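Local coordinates for Serine/threonine-protein acetyltransferase HopZ1a (Pseudomonas syringae pv. syringae, PDB 5KLP) that acetylates serine, threonine and lysine residues of host proteins such as tubulin as a bacterial effector activated by inositol hexakisphosphate, impairing the host microtubule network and plant immunity, at residues D128-Q133 against D209-L214; L160-L165 against V170-V175. The protein carries 10 engineered substitutions. One frame throughout, in Å; residues are numbered along the deposited sequence.

Interaction 1: D128-Q133 against D209-L214; sequences DVRLHQ and DIHHGL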
ATOM      1  N   ASP A 128      -2.736  -2.234   8.713  1.00 16.42           N
ATOM      2  CA  ASP A 128      -3.981  -1.724   9.269  1.00 17.10           C
ATOM      3  C   ASP A 128      -4.302  -2.510  10.548  1.00 20.47           C
ATOM      4  O   ASP A 128      -4.421  -3.731  10.511  1.00 22.07           O
ATOM      5  CB  ASP A 128      -5.105  -1.857   8.235  1.00 18.01           C
ATOM      6  CG  ASP A 128      -6.422  -1.262   8.713  1.00 21.45           C
ATOM      7  OD1 ASP A 128      -7.160  -1.935   9.459  1.00 27.47           O
ATOM      8  OD2 ASP A 128      -6.725  -0.115   8.337  1.00 23.98           O
ATOM      9  N   VAL A 129      -4.424  -1.815  11.675  1.00 19.45           N
ATOM     10  CA  VAL A 129      -4.432  -2.470  12.977  1.00 23.55           C
ATOM     11  C   VAL A 129      -5.710  -2.186  13.762  1.00 22.11           C
ATOM     12  O   VAL A 129      -6.259  -1.095  13.674  1.00 22.74           O
ATOM     13  CB  VAL A 129      -3.200  -2.013  13.826  1.00 21.26           C
ATOM     14  CG1 VAL A 129      -3.223  -2.623  15.241  1.00 19.55           C
ATOM     15  CG2 VAL A 129      -1.894  -2.347  13.106  1.00 20.64           C
ATOM     16  N   ARG A 130      -6.187  -3.184  14.503  1.00 20.78           N
ATOM     17  CA  ARG A 130      -7.192  -2.974  15.540  1.00 23.73           C
ATOM     18  C   ARG A 130      -6.723  -3.518  16.881  1.00 27.96           C
ATOM     19  O   ARG A 130      -6.247  -4.654  16.966  1.00 26.36           O
ATOM     20  CB  ARG A 130      -8.531  -3.631  15.193  1.00 26.07           C
ATOM     21  CG  ARG A 130      -9.181  -3.113  13.947  1.00 27.33           C
ATOM     22  CD  ARG A 130      -9.667  -1.667  14.062  1.00 28.63           C
ATOM     23  NE  ARG A 130     -10.362  -1.315  12.829  1.00 25.92           N
ATOM     24  CZ  ARG A 130      -9.749  -0.997  11.692  1.00 23.72           C
ATOM     25  NH1 ARG A 130      -8.419  -0.948  11.633  1.00 23.25           N
ATOM     26  NH2 ARG A 130     -10.465  -0.720  10.612  1.00 22.23           N
ATOM     27  N   LEU A 131      -6.834  -2.692  17.917  1.00 28.78           N
ATOM     28  CA  LEU A 131      -6.639  -3.150  19.289  1.00 35.57           C
ATOM     29  C   LEU A 131      -7.966  -3.663  19.797  1.00 38.74           C
ATOM     30  O   LEU A 131      -9.014  -3.182  19.369  1.00 46.01           O
ATOM     31  CB  LEU A 131      -6.114  -2.029  20.185  1.00 40.04           C
ATOM     32  CG  LEU A 131      -4.798  -1.409  19.716  1.00 42.61           C
ATOM     33  CD1 LEU A 131      -4.390  -0.251  20.625  1.00 49.83           C
ATOM     34  CD2 LEU A 131      -3.686  -2.443  19.598  1.00 38.74           C
ATOM     35  N   HIS A 132      -7.934  -4.657  20.682  1.00 37.52           N
ATOM     36  CA  HIS A 132      -9.161  -5.296  21.144  1.00 43.08           C
ATOM     37  C   HIS A 132      -9.196  -5.425  22.668  1.00 49.56           C
ATOM     38  O   HIS A 132      -8.158  -5.576  23.316  1.00 48.99           O
ATOM     39  CB  HIS A 132      -9.309  -6.679  20.499  1.00 41.23           C
ATOM     40  CG  HIS A 132      -9.441  -6.635  19.007  1.00 35.62           C
ATOM     41  ND1 HIS A 132     -10.533  -6.082  18.370  1.00 37.02           N
ATOM     42  CD2 HIS A 132      -8.602  -7.042  18.029  1.00 31.76           C
ATOM     43  CE1 HIS A 132     -10.362  -6.160  17.062  1.00 34.24           C
ATOM     44  NE2 HIS A 132      -9.200  -6.740  16.827  1.00 30.84           N
ATOM     45  N   GLN A 133     -10.397  -5.371  23.228  1.00 51.99           N
ATOM     46  CA  GLN A 133     -10.600  -5.525  24.666  1.00 58.87           C
ATOM     47  C   GLN A 133     -10.189  -6.925  25.133  1.00 64.70           C
ATOM     48  O   GLN A 133     -10.813  -7.914  24.733  1.00 63.05           O
ATOM     49  CB  GLN A 133     -12.067  -5.267  25.021  1.00 52.16           C
ATOM     50  N   ASP A 209     -14.603  -5.626   9.232  1.00 27.66           N
ATOM     51  CA  ASP A 209     -15.144  -6.967   9.096  1.00 29.91           C
ATOM     52  C   ASP A 209     -14.017  -7.994   8.988  1.00 21.74           C
ATOM     53  O   ASP A 209     -14.110  -9.082   9.557  1.00 21.84           O
ATOM     54  CB  ASP A 209     -16.063  -7.056   7.888  1.00 32.42           C
ATOM     55  CG  ASP A 209     -16.971  -8.261   7.954  1.00 39.17           C
ATOM     56  OD1 ASP A 209     -17.662  -8.416   8.987  1.00 37.90           O
ATOM     57  OD2 ASP A 209     -16.978  -9.052   6.989  1.00 36.97           O
ATOM     58  N   ILE A 210     -12.949  -7.653   8.271  1.00 21.02           N
ATOM     59  CA  ILE A 210     -11.821  -8.566   8.165  1.00 20.06           C
ATOM     60  C   ILE A 210     -11.163  -8.735   9.530  1.00 20.86           C
ATOM     61  O   ILE A 210     -10.820  -9.848   9.926  1.00 22.25           O
ATOM     62  CB  ILE A 210     -10.800  -8.083   7.143  1.00 22.00           C
ATOM     63  CG1 ILE A 210     -11.441  -8.006   5.757  1.00 26.64           C
ATOM     64  CG2 ILE A 210      -9.589  -9.018   7.100  1.00 18.52           C
ATOM     65  CD1 ILE A 210     -10.489  -7.472   4.720  1.00 29.80           C
ATOM     66  N   HIS A 211     -11.034  -7.635  10.267  1.00 18.78           N
ATOM     67  CA  HIS A 211     -10.493  -7.699  11.621  1.00 23.37           C
ATOM     68  C   HIS A 211     -11.358  -8.579  12.542  1.00 22.10           C
ATOM     69  O   HIS A 211     -10.831  -9.385  13.317  1.00 24.07           O
ATOM     70  CB  HIS A 211     -10.349  -6.285  12.199  1.00 23.92           C
ATOM     71  CG  HIS A 211      -9.126  -5.561  11.718  1.00 24.95           C
ATOM     72  ND1 HIS A 211      -7.859  -5.859  12.175  1.00 19.45           N
ATOM     73  CD2 HIS A 211      -8.976  -4.551  10.827  1.00 22.19           C
ATOM     74  CE1 HIS A 211      -6.979  -5.071  11.580  1.00 22.21           C
ATOM     75  NE2 HIS A 211      -7.631  -4.265  10.758  1.00 19.92           N
ATOM     76  N   HIS A 212     -12.678  -8.437  12.455  1.00 22.70           N
ATOM     77  CA  HIS A 212     -13.576  -9.287  13.238  1.00 27.31           C
ATOM     78  C   HIS A 212     -13.319 -10.767  12.965  1.00 27.60           C
ATOM     79  O   HIS A 212     -13.295 -11.579  13.893  1.00 32.55           O
ATOM     80  CB  HIS A 212     -15.051  -8.947  12.967  1.00 35.52           C
ATOM     81  CG  HIS A 212     -15.467  -7.612  13.503  1.00 47.91           C
ATOM     82  ND1 HIS A 212     -16.461  -6.852  12.926  1.00 52.34           N
ATOM     83  CD2 HIS A 212     -15.021  -6.902  14.567  1.00 51.71           C
ATOM     84  CE1 HIS A 212     -16.605  -5.728  13.608  1.00 52.08           C
ATOM     85  NE2 HIS A 212     -15.744  -5.735  14.609  1.00 51.73           N
ATOM     86  N   GLY A 213     -13.125 -11.123  11.701  1.00 28.87           N
ATOM     87  CA  GLY A 213     -12.813 -12.502  11.372  1.00 20.83           C
ATOM     88  C   GLY A 213     -11.500 -12.922  12.003  1.00 23.75           C
ATOM     89  O   GLY A 213     -11.398 -14.000  12.586  1.00 23.41           O
ATOM     90  N   LEU A 214     -10.504 -12.041  11.920  1.00 20.20           N
ATOM     91  CA  LEU A 214      -9.172 -12.310  12.461  1.00 17.70           C
ATOM     92  C   LEU A 214      -9.186 -12.499  13.973  1.00 19.93           C
ATOM     93  O   LEU A 214      -8.353 -13.219  14.510  1.00 23.81           O
ATOM     94  CB  LEU A 214      -8.201 -11.190  12.059  1.00 16.76           C
ATOM     95  CG  LEU A 214      -7.804 -11.177  10.572  1.00 20.38           C
ATOM     96  CD1 LEU A 214      -6.955  -9.953  10.246  1.00 19.76           C
ATOM     97  CD2 LEU A 214      -7.024 -12.441  10.206  1.00 21.99           C
TER
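The imidazole of H211 is bonded at its edge by a carboxylate and covered on one face by an arginine, both from the same strand of the mixed β-sheet of this YopJ-family acetyltransferase, of the CA peptidase clan. Helix 204-215 packs over the end of strand 125-130, the local axes 9.4 Å apart at 58°, and H211 is the side chain that bridges the gap. Its NE2 donates to D128 OD1 at 2.7 Å, a His-carboxylate hydrogen bond in which the oxygen lies close to the ring plane and offers its anti lone pair. D128 reaches there because its CG stands opposite the backbone N (chi1 -176°), which carries the carboxylate along toward the helix. Over the ring face, R130 CG sits 3.4 Å from the ring centroid and only 13° off the normal, a CH-pi contact. The bend of the R130 chain at chi2 then turns the guanidinium back over the ring, its plane tilted against that of the imidazole, with H211 CD2 over its centre.

D128 OD1 thus serves two donors: besides H211 it takes a weak hydrogen bond, part of a salt bridge, from R130 NH1. D128 OD2 forms a salt bridge with R107, while R130 NH2 pairs with D208 on the helix. Two cationic partners around D128 would probably favour its ionised form. The second ring nitrogen, H211 ND1, is hydrogen-bonded to T138 OG1 on the adjacent strand, so both ring nitrogens are engaged and the ring's rotation is fixed. The contact is buried and joins sheet to helix; the D128 side chain lies about 13 Å from the bound inositol hexakisphosphate. R130 NH1 also donates to V129 O at 3.0 Å, approaching from above the carbonyl plane.

Interaction 2: L160-L165 against V170-V175; sequences LTLEDL and VPLSQV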
ATOM      1  N   LEU A 160      10.409 -12.304   9.292  1.00 20.34           N
ATOM      2  CA  LEU A 160      11.005 -11.599  10.423  1.00 19.28           C
ATOM      3  C   LEU A 160       9.923 -10.818  11.189  1.00 20.20           C
ATOM      4  O   LEU A 160       9.844 -10.889  12.409  1.00 18.36           O
ATOM      5  CB  LEU A 160      12.135 -10.666   9.956  1.00 20.08           C
ATOM      6  CG  LEU A 160      12.865  -9.867  11.042  1.00 22.98           C
ATOM      7  CD1 LEU A 160      13.540 -10.814  12.059  1.00 22.37           C
ATOM      8  CD2 LEU A 160      13.899  -8.920  10.435  1.00 22.06           C
ATOM      9  N   THR A 161       9.087 -10.084  10.463  1.00 18.45           N
ATOM     10  CA  THR A 161       7.983  -9.347  11.074  1.00 23.70           C
ATOM     11  C   THR A 161       7.054 -10.280  11.855  1.00 20.51           C
ATOM     12  O   THR A 161       6.716 -10.018  13.013  1.00 19.38           O
ATOM     13  CB  THR A 161       7.180  -8.586  10.001  1.00 22.10           C
ATOM     14  OG1 THR A 161       8.065  -7.721   9.294  1.00 23.60           O
ATOM     15  CG2 THR A 161       6.050  -7.746  10.628  1.00 18.12           C
ATOM     16  N   LEU A 162       6.666 -11.385  11.227  1.00 20.18           N
ATOM     17  CA  LEU A 162       5.790 -12.353  11.880  1.00 22.26           C
ATOM     18  C   LEU A 162       6.449 -12.931  13.129  1.00 22.92           C
ATOM     19  O   LEU A 162       5.809 -13.105  14.178  1.00 23.23           O
ATOM     20  CB  LEU A 162       5.414 -13.478  10.908  1.00 20.72           C
ATOM     21  CG  LEU A 162       4.588 -13.073   9.685  1.00 22.70           C
ATOM     22  CD1 LEU A 162       4.389 -14.257   8.742  1.00 22.83           C
ATOM     23  CD2 LEU A 162       3.230 -12.528  10.120  1.00 25.58           C
ATOM     24  N   GLU A 163       7.729 -13.242  13.011  1.00 20.20           N
ATOM     25  CA  GLU A 163       8.454 -13.823  14.136  1.00 23.27           C
ATOM     26  C   GLU A 163       8.463 -12.865  15.322  1.00 26.06           C
ATOM     27  O   GLU A 163       8.212 -13.254  16.472  1.00 21.88           O
ATOM     28  CB  GLU A 163       9.876 -14.174  13.717  1.00 21.47           C
ATOM     29  CG  GLU A 163      10.708 -14.802  14.804  1.00 38.53           C
ATOM     30  CD  GLU A 163      12.168 -14.898  14.407  1.00 62.86           C
ATOM     31  OE1 GLU A 163      12.744 -13.858  14.025  1.00 68.43           O
ATOM     32  OE2 GLU A 163      12.739 -16.008  14.478  1.00 73.86           O
ATOM     33  N   ASP A 164       8.751 -11.603  15.037  1.00 19.99           N
ATOM     34  CA  ASP A 164       8.808 -10.596  16.080  1.00 25.23           C
ATOM     35  C   ASP A 164       7.423 -10.356  16.682  1.00 25.04           C
ATOM     36  O   ASP A 164       7.292 -10.258  17.894  1.00 28.85           O
ATOM     37  CB  ASP A 164       9.420  -9.292  15.534  1.00 20.93           C
ATOM     38  CG  ASP A 164      10.925  -9.418  15.253  1.00 31.94           C
ATOM     39  OD1 ASP A 164      11.597 -10.212  15.954  1.00 33.86           O
ATOM     40  OD2 ASP A 164      11.442  -8.723  14.346  1.00 30.42           O
ATOM     41  N   LEU A 165       6.398 -10.287  15.843  1.00 21.07           N
ATOM     42  CA  LEU A 165       5.029 -10.147  16.330  1.00 26.28           C
ATOM     43  C   LEU A 165       4.683 -11.273  17.308  1.00 30.14           C
ATOM     44  O   LEU A 165       4.181 -11.027  18.410  1.00 28.90           O
ATOM     45  CB  LEU A 165       4.046 -10.148  15.150  1.00 20.67           C
ATOM     46  CG  LEU A 165       3.905  -8.818  14.393  1.00 22.63           C
ATOM     47  CD1 LEU A 165       3.199  -9.001  13.067  1.00 22.25           C
ATOM     48  CD2 LEU A 165       3.115  -7.837  15.249  1.00 20.76           C
ATOM     49  N   VAL A 170       1.711 -11.604  20.015  1.00 31.79           N
ATOM     50  CA  VAL A 170       0.606 -11.556  19.058  1.00 31.78           C
ATOM     51  C   VAL A 170       0.424 -12.908  18.393  1.00 29.30           C
ATOM     52  O   VAL A 170       1.337 -13.386  17.723  1.00 29.27           O
ATOM     53  CB  VAL A 170       0.839 -10.497  17.960  1.00 35.69           C
ATOM     54  CG1 VAL A 170      -0.319 -10.494  16.965  1.00 31.06           C
ATOM     55  CG2 VAL A 170       1.051  -9.116  18.577  1.00 32.83           C
ATOM     56  N   PRO A 171      -0.749 -13.546  18.586  1.00 27.34           N
ATOM     57  CA  PRO A 171      -0.988 -14.810  17.877  1.00 31.96           C
ATOM     58  C   PRO A 171      -1.052 -14.570  16.371  1.00 27.46           C
ATOM     59  O   PRO A 171      -1.799 -13.702  15.915  1.00 24.74           O
ATOM     60  CB  PRO A 171      -2.339 -15.289  18.425  1.00 34.29           C
ATOM     61  CG  PRO A 171      -3.003 -14.061  18.953  1.00 37.28           C
ATOM     62  CD  PRO A 171      -1.904 -13.134  19.406  1.00 32.76           C
ATOM     63  N   LEU A 172      -0.262 -15.316  15.610  1.00 26.04           N
ATOM     64  CA  LEU A 172      -0.185 -15.089  14.170  1.00 25.77           C
ATOM     65  C   LEU A 172      -1.495 -15.465  13.488  1.00 24.06           C
ATOM     66  O   LEU A 172      -1.715 -15.120  12.329  1.00 22.33           O
ATOM     67  CB  LEU A 172       0.975 -15.875  13.544  1.00 27.88           C
ATOM     68  CG  LEU A 172       2.389 -15.453  13.960  1.00 30.07           C
ATOM     69  CD1 LEU A 172       3.428 -16.039  12.998  1.00 25.63           C
ATOM     70  CD2 LEU A 172       2.520 -13.935  14.065  1.00 29.14           C
ATOM     71  N   SER A 173      -2.363 -16.187  14.196  1.00 21.51           N
ATOM     72  CA  SER A 173      -3.663 -16.521  13.626  1.00 26.16           C
ATOM     73  C   SER A 173      -4.541 -15.275  13.537  1.00 24.08           C
ATOM     74  O   SER A 173      -5.619 -15.308  12.950  1.00 25.88           O
ATOM     75  CB  SER A 173      -4.358 -17.604  14.454  1.00 30.26           C
ATOM     76  OG  SER A 173      -4.614 -17.136  15.762  1.00 28.25           O
ATOM     77  N   GLN A 174      -4.079 -14.176  14.132  1.00 21.41           N
ATOM     78  CA  GLN A 174      -4.803 -12.918  14.051  1.00 25.83           C
ATOM     79  C   GLN A 174      -4.104 -11.956  13.093  1.00 25.37           C
ATOM     80  O   GLN A 174      -4.403 -10.760  13.063  1.00 19.67           O
ATOM     81  CB  GLN A 174      -4.962 -12.305  15.450  1.00 25.80           C
ATOM     82  CG  GLN A 174      -5.668 -13.274  16.414  1.00 27.30           C
ATOM     83  CD  GLN A 174      -6.123 -12.635  17.721  1.00 29.35           C
ATOM     84  OE1 GLN A 174      -5.946 -11.435  17.947  1.00 34.59           O
ATOM     85  NE2 GLN A 174      -6.719 -13.440  18.582  1.00 29.06           N
ATOM     86  N   VAL A 175      -3.178 -12.492  12.301  1.00 21.06           N
ATOM     87  CA  VAL A 175      -2.430 -11.676  11.343  1.00 21.59           C
ATOM     88  C   VAL A 175      -2.640 -12.170   9.917  1.00 20.43           C
ATOM     89  O   VAL A 175      -2.604 -13.380   9.667  1.00 19.32           O
ATOM     90  CB  VAL A 175      -0.917 -11.680  11.673  1.00 18.94           C
ATOM     91  CG1 VAL A 175      -0.140 -10.786  10.710  1.00 20.40           C
ATOM     92  CG2 VAL A 175      -0.701 -11.216  13.108  1.00 17.58           C
TER
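The helix-to-strand half of a beta-alpha-beta crossover, which links the parallel neighbours 138-143 and 175-179 of the central sheet, folds back here on its own helix: L160-L165 lies on helix 153-167, and V170-V175 runs through a short 3-10 turn into strand 175-179. The return is tied at its start by one backbone bond, V170 N to L165 O at 3.0 Å, the donor tilted 33° from the carbonyl plane; the same oxygen also accepts from S168 OG. Beyond this bond the contact is apolar. L165 and V170 lie side by side and point the same way, with L165 CD2 4.1 Å from V170 CG2. V175, at the start of the strand, extends CG1 trans to its amide nitrogen (chi1 -178°), and that methyl packs on L162 CD2, 3.8 Å away. M243 and A247 touch L162 from the loop leading to strand 248-251, and L98 and I139 touch L165, so the leucines belong to a wider core between helix and sheet. L172 lays its two methyls along the helix, CD1 against L162 CB at 3.9 Å and CD2 3.4 Å from L162 O.

Both contacts are buried, but they differ in span and chemistry: interaction 1 packs a helix on a strand of the mixed sheet, interaction 2 packs a helix on the loop that enters it. Interaction 1 is long-range, bringing helix 204-215 to strand 125-130 through a network of charged and polar side chains; interaction 2 is local, made almost wholly of leucine and valine methyls around one backbone bond where the chain passes from helix 153-167 to strand 175-179. Strand 138-143 lies between those two strands in the sheet and touches both contacts, through T138 and I140 in the first and I139 in the second. Their centres are 14 Å apart, and L214 O packs on Q174 CG at 3.3 Å.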